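Local coordinates for uncharacterized protein (Pseudomonas aeruginosa PAO1, PDB 6TCB) that is of unknown cellular function but binds calcium, and is built as a small alpha-beta protein seen here as a pair of subunits, at residues Pro23-Val28 against Arg71-Ala76; Leu51-Glu54 against Pro58-Val61. All coordinates share one frame; numbering follows the deposited sequence.

Contact 1 of 2, residues Pro23-Val28 against Arg71-Ala76; sequences PYWCDV and RATARA
With chi1 at -59°, the indole of Trp25 swings to the side of its own backbone N, CG lying anti to the carbonyl carbon, and chi2 near 93° sets the indole plane roughly perpendicular to the plane of CA, CB and CG. Together these two torsions send the six-membered ring out from the strand toward Thr73 and Ala74 on helix 67-82. Thr73 answers with chi1 -58°, which sets its methyl CG2 anti to the backbone N, leaving OG1 beside that N. The contact is therefore made by carbon alone: Trp25 CZ2 lies 3.9 Å from Thr73 CG2, and Trp25 CH2 comes equally near Ala74 CB, at 3.9 Å. Both methyls approach the indole at a slant.

The backbones stay well apart, the CA atoms of Trp25 and Ala74 being separated by 9.7 Å, and the two segments bury just 112 Å² between them; the length of the indole spans the gap. The polar atoms of the two side chains are bonded to other parts of the chain. Trp25 NE1 donates to Val92 O, which helps to hold the rotation of the indole, while Thr73 OG1 is hydrogen-bonded to Ala69 O one helical turn back and to Leu94 N at the C terminus. Arg77, further along the helix, adds a cation-pi contact to the same indole. What results is the packing of a helix against an antiparallel beta sheet in an alpha-beta fold, with Trp25 the link from strand 24-25 beside Leu53 of strand 48-53, which touches both Trp25 and Ala74.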
ATOM      1  N   PRO A  23       3.899  13.013   1.435  1.00  8.52           N
ATOM      2  CA  PRO A  23       3.838  11.660   1.994  1.00  9.03           C
ATOM      3  C   PRO A  23       4.825  11.494   3.141  1.00  8.83           C
ATOM      4  O   PRO A  23       5.828  12.208   3.242  1.00  8.60           O
ATOM      5  CB  PRO A  23       4.218  10.776   0.805  1.00  9.91           C
ATOM      6  CG  PRO A  23       5.144  11.641   0.005  1.00 10.91           C
ATOM      7  CD  PRO A  23       4.652  13.059   0.165  1.00  9.84           C
ATOM      8  N   TYR A  24       4.529  10.521   4.010  1.00  7.89           N
ATOM      9  CA  TYR A  24       5.388  10.154   5.138  1.00  7.52           C
ATOM     10  C   TYR A  24       6.000   8.781   4.874  1.00  7.83           C
ATOM     11  O   TYR A  24       5.348   7.744   5.065  1.00  7.98           O
ATOM     12  CB  TYR A  24       4.609  10.144   6.445  1.00  7.70           C
ATOM     13  CG  TYR A  24       5.411   9.814   7.688  1.00  9.24           C
ATOM     14  CD1 TYR A  24       6.758  10.142   7.803  1.00 10.45           C
ATOM     15  CD2 TYR A  24       4.806   9.180   8.771  1.00  9.78           C
ATOM     16  CE1 TYR A  24       7.465   9.850   8.960  1.00 11.45           C
ATOM     17  CE2 TYR A  24       5.504   8.900   9.939  1.00 10.81           C
ATOM     18  CZ  TYR A  24       6.832   9.241  10.022  1.00 11.90           C
ATOM     19  OH  TYR A  24       7.532   8.962  11.167  1.00 13.87           O
ATOM     20  N   TRP A  25       7.254   8.782   4.425  1.00  7.99           N
ATOM     21  CA  TRP A  25       8.013   7.551   4.246  1.00  8.31           C
ATOM     22  C   TRP A  25       8.508   7.110   5.612  1.00  8.70           C
ATOM     23  O   TRP A  25       9.257   7.843   6.272  1.00 10.91           O
ATOM     24  CB  TRP A  25       9.190   7.801   3.303  1.00  8.37           C
ATOM     25  CG  TRP A  25       8.782   8.289   1.941  1.00  8.44           C
ATOM     26  CD1 TRP A  25       8.684   9.577   1.541  1.00  8.37           C
ATOM     27  CD2 TRP A  25       8.458   7.490   0.785  1.00  8.86           C
ATOM     28  NE1 TRP A  25       8.298   9.641   0.238  1.00  8.47           N
ATOM     29  CE2 TRP A  25       8.155   8.375  -0.258  1.00  8.77           C
ATOM     30  CE3 TRP A  25       8.377   6.114   0.546  1.00  9.40           C
ATOM     31  CZ2 TRP A  25       7.780   7.940  -1.527  1.00  9.28           C
ATOM     32  CZ3 TRP A  25       8.003   5.678  -0.713  1.00  9.01           C
ATOM     33  CH2 TRP A  25       7.708   6.587  -1.735  1.00  9.96           C
ATOM     34  N   CYS A  26       8.088   5.936   6.056  1.00  8.95           N
ATOM     35  CA  CYS A  26       8.419   5.497   7.407  1.00  9.41           C
ATOM     36  C   CYS A  26       8.388   3.988   7.446  1.00  9.80           C
ATOM     37  O   CYS A  26       7.335   3.393   7.200  1.00 10.88           O
ATOM     38  CB  CYS A  26       7.412   6.057   8.399  1.00 11.29           C
ATOM     39  SG  CYS A  26       7.669   5.524  10.107  1.00 15.91           S
ATOM     40  N   ASP A  27       9.520   3.371   7.796  1.00 11.93           N
ATOM     41  CA  ASP A  27       9.649   1.919   7.811  1.00 13.92           C
ATOM     42  C   ASP A  27      10.009   1.378   9.194  1.00 15.39           C
ATOM     43  O   ASP A  27      10.470   0.237   9.303  1.00 18.35           O
ATOM     44  CB  ASP A  27      10.656   1.452   6.753  1.00 17.60           C
ATOM     45  CG  ASP A  27      12.091   1.844   7.080  1.00 27.48           C
ATOM     46  OD1 ASP A  27      12.326   2.557   8.077  1.00 30.74           O
ATOM     47  OD2 ASP A  27      12.996   1.426   6.326  1.00 33.43           O
ATOM     48  N   VAL A  28       9.765   2.156  10.253  1.00 13.61           N
ATOM     49  CA  VAL A  28      10.219   1.777  11.592  1.00 15.00           C
ATOM     50  C   VAL A  28       9.388   0.644  12.185  1.00 14.97           C
ATOM     51  O   VAL A  28       9.874  -0.087  13.054  1.00 18.52           O
ATOM     52  CB  VAL A  28      10.231   3.000  12.530  1.00 19.88           C
ATOM     53  CG1 VAL A  28       8.818   3.440  12.834  1.00 20.43           C
ATOM     54  CG2 VAL A  28      10.995   2.674  13.811  1.00 24.66           C
ATOM     55  N   ARG A  71       4.509   6.796  -6.344  1.00  8.43           N
ATOM     56  CA  ARG A  71       5.128   5.627  -6.965  1.00  8.61           C
ATOM     57  C   ARG A  71       6.325   6.022  -7.819  1.00  8.17           C
ATOM     58  O   ARG A  71       7.372   5.366  -7.769  1.00  9.47           O
ATOM     59  CB  ARG A  71       4.088   4.854  -7.784  1.00  9.66           C
ATOM     60  CG  ARG A  71       4.694   3.681  -8.544  1.00 10.13           C
ATOM     61  CD  ARG A  71       3.653   2.742  -9.147  1.00 10.27           C
ATOM     62  NE  ARG A  71       2.695   3.457  -9.984  1.00 10.13           N
ATOM     63  CZ  ARG A  71       1.635   2.908 -10.574  1.00 10.47           C
ATOM     64  NH1 ARG A  71       1.367   1.616 -10.438  1.00 10.91           N
ATOM     65  NH2 ARG A  71       0.833   3.676 -11.292  1.00 10.38           N
ATOM     66  N   ALA A  72       6.207   7.095  -8.600  1.00  8.96           N
ATOM     67  CA  ALA A  72       7.362   7.547  -9.367  1.00  9.57           C
ATOM     68  C   ALA A  72       8.520   7.897  -8.439  1.00  9.04           C
ATOM     69  O   ALA A  72       9.683   7.591  -8.732  1.00  9.76           O
ATOM     70  CB  ALA A  72       6.991   8.746 -10.240  1.00 11.32           C
ATOM     71  N   THR A  73       8.215   8.540  -7.307  1.00  8.47           N
ATOM     72  CA  THR A  73       9.243   8.887  -6.331  1.00  8.39           C
ATOM     73  C   THR A  73       9.935   7.632  -5.807  1.00  8.36           C
ATOM     74  O   THR A  73      11.162   7.617  -5.639  1.00  8.89           O
ATOM     75  CB  THR A  73       8.612   9.712  -5.201  1.00  8.75           C
ATOM     76  OG1 THR A  73       7.989  10.900  -5.737  1.00  9.28           O
ATOM     77  CG2 THR A  73       9.645  10.147  -4.162  1.00  8.92           C
ATOM     78  N   ALA A  74       9.170   6.559  -5.568  1.00  8.52           N
ATOM     79  CA  ALA A  74       9.756   5.334  -5.036  1.00  9.32           C
ATOM     80  C   ALA A  74      10.763   4.730  -6.001  1.00  9.19           C
ATOM     81  O   ALA A  74      11.746   4.116  -5.569  1.00  9.68           O
ATOM     82  CB  ALA A  74       8.651   4.324  -4.734  1.00  9.71           C
ATOM     83  N   ARG A  75      10.529   4.867  -7.309  1.00  9.31           N
ATOM     84  CA  ARG A  75      11.487   4.350  -8.287  1.00 10.24           C
ATOM     85  C   ARG A  75      12.832   5.050  -8.140  1.00  9.81           C
ATOM     86  O   ARG A  75      13.891   4.409  -8.156  1.00 10.09           O
ATOM     87  CB  ARG A  75      10.933   4.525  -9.706  1.00 11.78           C
ATOM     88  CG  ARG A  75       9.636   3.769  -9.945  1.00 15.27           C
ATOM     89  CD  ARG A  75       9.162   3.873 -11.382  1.00 21.15           C
ATOM     90  NE  ARG A  75       7.922   3.130 -11.586  1.00 25.18           N
ATOM     91  CZ  ARG A  75       6.747   3.672 -11.901  1.00 25.78           C
ATOM     92  NH1 ARG A  75       6.615   4.985 -12.064  1.00 26.05           N
ATOM     93  NH2 ARG A  75       5.695   2.879 -12.067  1.00 25.23           N
ATOM     94  N   ALA A  76      12.808   6.365  -7.967  1.00  9.95           N
ATOM     95  CA  ALA A  76      14.044   7.109  -7.768  1.00  9.92           C
ATOM     96  C   ALA A  76      14.677   6.793  -6.422  1.00  9.53           C
ATOM     97  O   ALA A  76      15.899   6.640  -6.326  1.00 10.12           O
ATOM     98  CB  ALA A  76      13.761   8.609  -7.870  1.00 10.22           C
TER

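Contact 2 of 2, residues Leu51-Glu54 against Pro58-Val61; sequences LVLE and PVYV
Leu51 and Val59 face each other as an antiparallel hydrogen-bonded pair, with their side chains on the same face of the sheet. Leu51 CB meets Val59 CG1 at 3.7 Å. Val59 has chi1 at 63°, which places CG1 between its backbone N and carbonyl carbon, where the methyl can reach two neighbours: Leu53 CD1 closes on it from the next position but one of the facing strand, at 3.8 Å, the two side chains running at a slant to each other. Leu51 sends its far branch the other way along the partner strand, CD1 resting 4.1 Å from Val61 CG2.

Val52 and Pro58 occupy the reverse face as a non-hydrogen-bonded pair, their CA atoms 4.3 Å apart and their side chains more loosely matched, Val52 CG2 to Pro58 CB at 4.3 Å. The backbones are joined by two bonds of equal length but unequal straightness: Leu51 N to Val59 O is 3.0 Å with 172° at the hydrogen, whereas Val59 N to Leu51 O, also 3.0 Å, is bent to 146°. Pro58 CA-H offers Leu51 O a further contact.

Leu51 and Val52 also pair antiparallel with a strand of the second subunit, so the sheet continues through the interface. Within the chain, the pairing is that of a beta hairpin formed by strands 48-53 and 57-62.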
ATOM      1  N   LEU A  51       0.788   2.681   1.204  1.00  7.37           N
ATOM      2  CA  LEU A  51       1.353   1.990   0.061  1.00  7.26           C
ATOM      3  C   LEU A  51       2.647   1.302   0.482  1.00  8.12           C
ATOM      4  O   LEU A  51       3.397   1.811   1.323  1.00  9.05           O
ATOM      5  CB  LEU A  51       1.720   2.945  -1.086  1.00  8.17           C
ATOM      6  CG  LEU A  51       0.639   3.861  -1.664  1.00  9.62           C
ATOM      7  CD1 LEU A  51       1.277   4.792  -2.714  1.00 11.51           C
ATOM      8  CD2 LEU A  51      -0.478   3.061  -2.256  1.00 10.21           C
ATOM      9  N   VAL A  52       2.927   0.154  -0.112  1.00  9.05           N
ATOM     10  CA  VAL A  52       4.271  -0.403  -0.085  1.00  9.09           C
ATOM     11  C   VAL A  52       4.747  -0.455  -1.523  1.00  8.26           C
ATOM     12  O   VAL A  52       4.102  -1.084  -2.374  1.00  8.45           O
ATOM     13  CB  VAL A  52       4.344  -1.779   0.587  1.00  8.98           C
ATOM     14  CG1 VAL A  52       5.789  -2.292   0.546  1.00  9.65           C
ATOM     15  CG2 VAL A  52       3.827  -1.690   1.995  1.00  9.80           C
ATOM     16  N   LEU A  53       5.850   0.226  -1.791  1.00  8.63           N
ATOM     17  CA  LEU A  53       6.375   0.419  -3.125  1.00  9.49           C
ATOM     18  C   LEU A  53       7.725  -0.272  -3.269  1.00 10.88           C
ATOM     19  O   LEU A  53       8.478  -0.427  -2.302  1.00 11.49           O
ATOM     20  CB  LEU A  53       6.527   1.916  -3.415  1.00 10.43           C
ATOM     21  CG  LEU A  53       5.206   2.671  -3.461  1.00 11.93           C
ATOM     22  CD1 LEU A  53       5.326   4.117  -3.007  1.00 13.29           C
ATOM     23  CD2 LEU A  53       4.624   2.577  -4.879  1.00 13.01           C
ATOM     24  N   GLU A  54       8.008  -0.712  -4.489  1.00 11.22           N
ATOM     25  CA  GLU A  54       9.269  -1.379  -4.804  1.00 13.15           C
ATOM     26  C   GLU A  54       9.520  -2.575  -3.893  1.00 15.29           C
ATOM     27  O   GLU A  54      10.667  -2.934  -3.616  1.00 19.70           O
ATOM     28  CB  GLU A  54      10.445  -0.402  -4.760  1.00 14.75           C
ATOM     29  CG  GLU A  54      10.323   0.735  -5.738  1.00 17.02           C
ATOM     30  CD  GLU A  54      10.479   0.290  -7.177  1.00 21.56           C
ATOM     31  OE1 GLU A  54      11.243  -0.669  -7.441  1.00 23.56           O
ATOM     32  OE2 GLU A  54       9.838   0.907  -8.049  1.00 24.28           O
ATOM     33  N   PRO A  58       7.656   1.452   2.505  1.00  8.38           N
ATOM     34  CA  PRO A  58       6.312   1.837   2.947  1.00  8.80           C
ATOM     35  C   PRO A  58       6.139   3.332   3.151  1.00  7.54           C
ATOM     36  O   PRO A  58       7.058   4.057   3.537  1.00  8.56           O
ATOM     37  CB  PRO A  58       6.186   1.112   4.296  1.00 10.08           C
ATOM     38  CG  PRO A  58       7.582   0.992   4.788  1.00 10.90           C
ATOM     39  CD  PRO A  58       8.473   0.878   3.589  1.00 10.14           C
ATOM     40  N   VAL A  59       4.917   3.790   2.911  1.00  7.30           N
ATOM     41  CA  VAL A  59       4.612   5.214   2.941  1.00  7.10           C
ATOM     42  C   VAL A  59       3.144   5.404   3.265  1.00  7.04           C
ATOM     43  O   VAL A  59       2.297   4.583   2.897  1.00  8.25           O
ATOM     44  CB  VAL A  59       5.027   5.865   1.593  1.00  7.25           C
ATOM     45  CG1 VAL A  59       4.232   5.278   0.415  1.00  7.76           C
ATOM     46  CG2 VAL A  59       4.904   7.362   1.623  1.00  7.72           C
ATOM     47  N   TYR A  60       2.867   6.496   3.969  1.00  7.31           N
ATOM     48  CA  TYR A  60       1.530   6.916   4.370  1.00  6.60           C
ATOM     49  C   TYR A  60       1.261   8.220   3.634  1.00  6.25           C
ATOM     50  O   TYR A  60       2.004   9.190   3.809  1.00  7.98           O
ATOM     51  CB  TYR A  60       1.466   7.081   5.897  1.00  7.39           C
ATOM     52  CG  TYR A  60       1.926   5.822   6.599  1.00  7.18           C
ATOM     53  CD1 TYR A  60       1.041   4.800   6.881  1.00  7.19           C
ATOM     54  CD2 TYR A  60       3.265   5.622   6.928  1.00  7.26           C
ATOM     55  CE1 TYR A  60       1.466   3.627   7.480  1.00  7.40           C
ATOM     56  CE2 TYR A  60       3.698   4.443   7.532  1.00  7.39           C
ATOM     57  CZ  TYR A  60       2.791   3.449   7.790  1.00  7.92           C
ATOM     58  OH  TYR A  60       3.273   2.305   8.388  1.00 10.21           O
ATOM     59  N   VAL A  61       0.267   8.218   2.762  1.00  7.36           N
ATOM     60  CA  VAL A  61       0.061   9.289   1.789  1.00  7.64           C
ATOM     61  C   VAL A  61      -1.220  10.034   2.143  1.00  7.54           C
ATOM     62  O   VAL A  61      -2.298   9.422   2.154  1.00  8.72           O
ATOM     63  CB  VAL A  61      -0.022   8.749   0.354  1.00  8.28           C
ATOM     64  CG1 VAL A  61      -0.122   9.917  -0.617  1.00  8.48           C
ATOM     65  CG2 VAL A  61       1.160   7.882   0.051  1.00  9.41           C
TER

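How the contacts relate
From the N terminus, helix 3-18 leads into strand 24-25, where contact 1 begins; the chain then passes through helix 33-43 and both strands of the hairpin before helix 67-82 closes that loop. Contact 2 closes a much shorter loop, with three residues between its segments, and is nested wholly inside the first. Their centres lie 6 Å apart, and they touch directly: Tyr24 N is 2.9 Å from Tyr60 O, a probable hydrogen bond, and Ala74 CB lies 3.5 Å from Leu53 CB. Strand 24-25 and the hairpin form one sheet, and helix 67-82 packs on side chains from both. Segments of both contacts touch the second subunit, in contact 1 through Arg71 and Arg75.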